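Local atomic coordinates of inositol-3-phosphate synthase (PDB entry 1VKO), a protein that belongs to the myo-inositol-1-phosphate synthase family and holds NAD in a Rossmann-type domain, four chains making up the assembly. Residues A[75-80]-A[454-459]; A[230-235]-A[290-295]. All coordinates share one frame; numbering follows the deposited sequence.

Interaction 1 (A[75-80]-A[454-459]); sequences RKTGLL and LTELAS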
loop_
_atom_site.group_PDB
_atom_site.type_symbol
_atom_site.label_atom_id
_atom_site.label_comp_id
_atom_site.label_asym_id
_atom_site.label_seq_id
_atom_site.Cartn_x
_atom_site.Cartn_y
_atom_site.Cartn_z
ATOM N N ARG A 75 36.787 15.963 23.528
ATOM C CA ARG A 75 37.026 15.620 24.927
ATOM C C ARG A 75 36.655 14.162 25.239
ATOM O O ARG A 75 35.845 13.543 24.518
ATOM C CB ARG A 75 36.235 16.556 25.829
ATOM C CG ARG A 75 36.924 17.883 26.091
ATOM C CD ARG A 75 36.634 18.946 25.035
ATOM N NE ARG A 75 37.175 20.262 25.397
ATOM C CZ ARG A 75 36.444 21.320 25.714
ATOM N NH1 ARG A 75 35.115 21.261 25.728
ATOM N NH2 ARG A 75 37.043 22.449 26.006
ATOM N N LYS A 76 37.253 13.615 26.307
ATOM C CA LYS A 76 36.943 12.248 26.753
ATOM C C LYS A 76 35.530 12.229 27.292
ATOM O O LYS A 76 35.207 12.980 28.215
ATOM C CB LYS A 76 37.923 11.754 27.812
ATOM C CG LYS A 76 37.857 10.244 27.999
ATOM C CD LYS A 76 38.689 9.759 29.189
ATOM C CE LYS A 76 38.598 8.245 29.268
ATOM N NZ LYS A 76 39.180 7.694 30.518
ATOM N N THR A 77 34.695 11.371 26.731
ATOM C CA THR A 77 33.233 11.543 26.853
ATOM C C THR A 77 32.468 10.340 27.389
ATOM O O THR A 77 32.505 9.259 26.824
ATOM C CB THR A 77 32.679 11.993 25.479
ATOM O OG1 THR A 77 33.184 13.302 25.205
ATOM C CG2 THR A 77 31.169 12.199 25.485
ATOM N N GLY A 78 31.773 10.540 28.498
ATOM C CA GLY A 78 30.904 9.495 29.040
ATOM C C GLY A 78 29.459 9.815 28.722
ATOM O O GLY A 78 29.058 10.982 28.773
ATOM N N LEU A 79 28.689 8.773 28.408
ATOM C CA LEU A 79 27.229 8.893 28.198
ATOM C C LEU A 79 26.466 8.003 29.155
ATOM O O LEU A 79 26.728 6.777 29.249
ATOM C CB LEU A 79 26.816 8.597 26.720
ATOM C CG LEU A 79 25.313 8.580 26.330
ATOM C CD1 LEU A 79 24.693 9.957 26.486
ATOM C CD2 LEU A 79 25.105 8.118 24.908
ATOM N N LEU A 80 25.511 8.626 29.845
ATOM C CA LEU A 80 24.678 7.931 30.802
ATOM C C LEU A 80 23.238 7.853 30.340
ATOM O O LEU A 80 22.549 8.890 30.218
ATOM C CB LEU A 80 24.702 8.645 32.166
ATOM C CG LEU A 80 25.976 8.680 32.981
ATOM C CD1 LEU A 80 25.978 9.908 33.901
ATOM C CD2 LEU A 80 26.105 7.400 33.764
ATOM N N LEU A 454 26.817 15.571 18.714
ATOM C CA LEU A 454 26.667 16.979 18.426
ATOM C C LEU A 454 26.719 17.825 19.691
ATOM O O LEU A 454 27.105 19.001 19.630
ATOM C CB LEU A 454 25.358 17.214 17.670
ATOM C CG LEU A 454 25.395 16.569 16.300
ATOM C CD1 LEU A 454 24.017 16.417 15.760
ATOM C CD2 LEU A 454 26.340 17.303 15.304
ATOM N N THR A 455 26.335 17.242 20.835
ATOM C CA THR A 455 26.408 17.958 22.111
ATOM C C THR A 455 27.853 18.230 22.546
ATOM O O THR A 455 28.189 19.361 22.885
ATOM C CB THR A 455 25.647 17.227 23.215
ATOM O OG1 THR A 455 24.253 17.203 22.894
ATOM C CG2 THR A 455 25.695 18.044 24.515
ATOM N N GLU A 456 28.690 17.191 22.526
ATOM C CA GLU A 456 30.103 17.335 22.868
ATOM C C GLU A 456 30.780 18.329 21.937
ATOM O O GLU A 456 31.653 19.088 22.361
ATOM C CB GLU A 456 30.823 15.992 22.796
ATOM C CG GLU A 456 32.186 15.966 23.475
ATOM C CD GLU A 456 33.268 16.660 22.675
ATOM O OE1 GLU A 456 33.310 16.457 21.442
ATOM O OE2 GLU A 456 34.093 17.404 23.276
ATOM N N LEU A 457 30.383 18.314 20.665
ATOM C CA LEU A 457 30.919 19.246 19.695
ATOM C C LEU A 457 30.495 20.648 20.085
ATOM O O LEU A 457 31.332 21.545 20.156
ATOM C CB LEU A 457 30.477 18.916 18.264
ATOM C CG LEU A 457 30.634 20.091 17.274
ATOM C CD1 LEU A 457 32.121 20.471 17.056
ATOM C CD2 LEU A 457 29.932 19.853 15.967
ATOM N N ALA A 458 29.212 20.854 20.356
ATOM C CA ALA A 458 28.767 22.190 20.743
ATOM C C ALA A 458 29.488 22.667 22.026
ATOM O O ALA A 458 29.717 23.882 22.227
ATOM C CB ALA A 458 27.253 22.231 20.897
ATOM N N SER A 459 29.855 21.710 22.885
ATOM C CA SER A 459 30.531 22.035 24.127
ATOM C C SER A 459 31.916 22.594 23.825
ATOM O O SER A 459 32.545 23.162 24.714
ATOM C CB SER A 459 30.597 20.828 25.071
ATOM O OG SER A 459 31.786 20.081 24.904
#

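Interaction 2 (A[230-235]-A[290-295]); sequences DIRKFK and ILEGAH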
loop_
_atom_site.group_PDB
_atom_site.type_symbol
_atom_site.label_atom_id
_atom_site.label_comp_id
_atom_site.label_asym_id
_atom_site.label_seq_id
_atom_site.Cartn_x
_atom_site.Cartn_y
_atom_site.Cartn_z
ATOM N N ASP A 230 25.900 9.357 41.556
ATOM C CA ASP A 230 26.113 8.403 40.451
ATOM C C ASP A 230 26.903 9.018 39.327
ATOM O O ASP A 230 27.763 8.375 38.723
ATOM C CB ASP A 230 24.787 7.836 39.934
ATOM C CG ASP A 230 24.201 6.745 40.842
ATOM O OD1 ASP A 230 24.946 6.104 41.646
ATOM O OD2 ASP A 230 22.996 6.423 40.791
ATOM N N ILE A 231 26.643 10.290 39.076
ATOM C CA ILE A 231 27.283 11.008 37.975
ATOM C C ILE A 231 28.734 11.339 38.275
ATOM O O ILE A 231 29.600 11.105 37.432
ATOM C CB ILE A 231 26.490 12.294 37.662
ATOM C CG1 ILE A 231 25.131 11.925 37.048
ATOM C CG2 ILE A 231 27.305 13.225 36.750
ATOM C CD1 ILE A 231 24.180 13.059 36.976
ATOM N N ARG A 232 28.991 11.879 39.473
ATOM C CA ARG A 232 30.337 12.285 39.863
ATOM C C ARG A 232 31.296 11.117 39.827
ATOM O O ARG A 232 32.430 11.271 39.402
ATOM C CB ARG A 232 30.369 12.842 41.276
ATOM C CG ARG A 232 29.632 14.113 41.491
ATOM C CD ARG A 232 29.973 14.741 42.826
ATOM N NE ARG A 232 28.774 15.125 43.586
ATOM C CZ ARG A 232 28.200 14.396 44.536
ATOM N NH1 ARG A 232 28.690 13.210 44.891
ATOM N NH2 ARG A 232 27.133 14.868 45.147
ATOM N N LYS A 233 30.836 9.961 40.291
ATOM C CA LYS A 233 31.686 8.775 40.365
ATOM C C LYS A 233 31.989 8.239 38.973
ATOM O O LYS A 233 33.073 7.739 38.720
ATOM C CB LYS A 233 31.027 7.706 41.241
ATOM C CG LYS A 233 31.612 6.305 41.089
ATOM C CD LYS A 233 30.900 5.334 42.006
ATOM C CE LYS A 233 30.989 3.924 41.469
ATOM N NZ LYS A 233 30.153 3.035 42.312
ATOM N N PHE A 234 31.021 8.351 38.072
ATOM C CA PHE A 234 31.205 7.941 36.702
ATOM C C PHE A 234 32.265 8.852 36.088
ATOM O O PHE A 234 33.192 8.379 35.441
ATOM C CB PHE A 234 29.845 8.051 35.966
ATOM C CG PHE A 234 29.883 7.650 34.523
ATOM C CD1 PHE A 234 30.128 6.339 34.149
ATOM C CD2 PHE A 234 29.661 8.596 33.526
ATOM C CE1 PHE A 234 30.157 5.980 32.789
ATOM C CE2 PHE A 234 29.679 8.249 32.186
ATOM C CZ PHE A 234 29.923 6.939 31.815
ATOM N N LYS A 235 32.101 10.161 36.284
ATOM C CA LYS A 235 33.028 11.161 35.772
ATOM C C LYS A 235 34.431 10.933 36.358
ATOM O O LYS A 235 35.401 10.921 35.621
ATOM C CB LYS A 235 32.537 12.571 36.096
ATOM C CG LYS A 235 33.443 13.694 35.589
ATOM C CD LYS A 235 33.448 14.868 36.584
ATOM C CE LYS A 235 33.402 16.250 35.902
ATOM N NZ LYS A 235 34.321 16.399 34.721
ATOM N N ILE A 290 22.385 18.686 35.472
ATOM C CA ILE A 290 22.771 20.076 35.412
ATOM C C ILE A 290 23.630 20.425 36.605
ATOM O O ILE A 290 24.723 20.949 36.429
ATOM C CB ILE A 290 21.540 21.000 35.347
ATOM C CG1 ILE A 290 20.798 20.788 34.036
ATOM C CG2 ILE A 290 21.976 22.444 35.492
ATOM C CD1 ILE A 290 19.323 21.204 34.111
ATOM N N LEU A 291 23.158 20.101 37.806
ATOM C CA LEU A 291 23.918 20.406 39.029
ATOM C C LEU A 291 25.327 19.829 39.037
ATOM O O LEU A 291 26.211 20.397 39.647
ATOM C CB LEU A 291 23.134 20.032 40.309
ATOM C CG LEU A 291 21.848 20.856 40.416
ATOM C CD1 LEU A 291 20.992 20.257 41.426
ATOM C CD2 LEU A 291 22.139 22.268 40.791
ATOM N N GLU A 292 25.528 18.734 38.308
ATOM C CA GLU A 292 26.858 18.119 38.127
ATOM C C GLU A 292 27.605 18.511 36.850
ATOM O O GLU A 292 28.610 17.884 36.500
ATOM C CB GLU A 292 26.724 16.606 38.165
ATOM C CG GLU A 292 26.265 16.073 39.505
ATOM C CD GLU A 292 27.244 16.413 40.613
ATOM O OE1 GLU A 292 28.440 16.618 40.287
ATOM O OE2 GLU A 292 26.819 16.479 41.795
ATOM N N GLY A 293 27.119 19.516 36.131
ATOM C CA GLY A 293 27.809 19.946 34.917
ATOM C C GLY A 293 27.727 19.011 33.714
ATOM O O GLY A 293 28.408 19.236 32.704
ATOM N N ALA A 294 26.900 17.965 33.825
ATOM C CA ALA A 294 26.514 17.096 32.689
ATOM C C ALA A 294 25.377 17.705 31.869
ATOM O O ALA A 294 24.503 18.385 32.406
ATOM C CB ALA A 294 26.104 15.712 33.180
ATOM N N HIS A 295 25.385 17.460 30.565
ATOM C CA HIS A 295 24.337 17.977 29.700
ATOM C C HIS A 295 23.221 16.943 29.695
ATOM O O HIS A 295 23.437 15.763 30.007
ATOM C CB HIS A 295 24.851 18.208 28.266
ATOM C CG HIS A 295 26.166 18.923 28.202
ATOM N ND1 HIS A 295 26.290 20.273 28.432
ATOM C CD2 HIS A 295 27.410 18.476 27.924
ATOM C CE1 HIS A 295 27.556 20.625 28.329
ATOM N NE2 HIS A 295 28.257 19.555 28.005
#

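Interaction 1 (A[75-80]-A[454-459])
Glu456 reaches from near the C-terminal end of helix 440-458 to the backbone amide of Arg75: Arg75 N donates to Glu456 OE2 at 3.1 Å, nearly straight at 163°, and meets the oxygen from above the carboxylate plane. The glutamate gets there by setting CG anti to its own backbone N (chi1 -165°) and then bending at chi2, which brings OE2 within reach of the first backbone N of the 75-80 segment. Its other oxygen, OE1, is taken by a salt bridge to Arg460, just past the segment, so both carboxylate oxygens of this buried side chain have partners. Arg75 does not pair its charge with Glu456: NH1 stays 4.7 Å from OE2, and the two side chains cross at about a right angle, with CB and CD of the arginine passing close to OE2. What this joins is the entry to strand 77-82, the first strand of the Rossmann-type parallel sheet, and this helix, which arrives from far along the chain and also touches strands 242-247 and 295-298. Beyond Glu456, the Arg75 guanidinium extends to the end of the 454-459 segment, where NH1 makes a weak, bent bond of 3.4 Å to Ser459 O. Ser459 OG lies at the guanidinium edge, in its plane, but its hydrogen bond goes back to Glu456 O at 2.7 Å. Thr77 closes a similar local bond, OG1 donating to Arg75 O over 2.8 Å, and that same OG1 rests against Glu456 CG at 3.3 Å.

Interaction 2 (A[230-235]-A[290-295])
Glu292 sits where helix 281-291 ends in a Schellman motif, and from there its side chain packs against Ile231 and Arg232 of helix 220-238. Gly293 is the C-prime residue: at positive phi it turns the chain, its N bonding to Ile290 O at 2.8 Å while Ala294 N returns to Ser289 O. The chain then runs straight into strand 295-298 of the Rossmann-type parallel sheet, so the contact joins two helices connected to that sheet.

The apolar part is small. Ile231 turns its CG2 branch to the glutamate, meeting CB at 3.7 Å with CG a little farther off, and the two side chains pass at a slant. CG2 stands anti to the Ile231 backbone N, which aims this methyl at the helix end.

The charged part is a salt bridge from Arg232 NE to Glu292 OE2, 3.0 Å long. As a hydrogen bond it is weak, the N-H...O angle being only 128°, and the guanidinium and carboxylate planes stand 77° apart. OE2 has its stronger partner in Arg228 NE, one turn earlier on helix 220-238, so two arginines of one helix converge on a single oxygen. The other carboxylate oxygen, OE1, lies instead beside the aliphatic part of the arginine, 3.5 Å from Arg232 CD.

How the interactions relate
From the N terminus, the chain first passes 75-80, entering strand 77-82 of the parallel sheet. It then runs through helix 220-238, with 230-235, and reaches 290-295 at the end of helix 281-291, where interaction 2 closes a loop with 54 residues between its segments. Only at 454-459 does interaction 1 close its own much longer loop, which contains the shorter one whole; the two do not cross. Their centres lie 13 Å apart, and they touch directly: Phe234 CE2 packs on Gly78 CA at 3.6 Å, and Thr455 CG2 on His295 CG at 3.8 Å. Helices 220-238 and 440-458 are thereby tied to strands of one sheet.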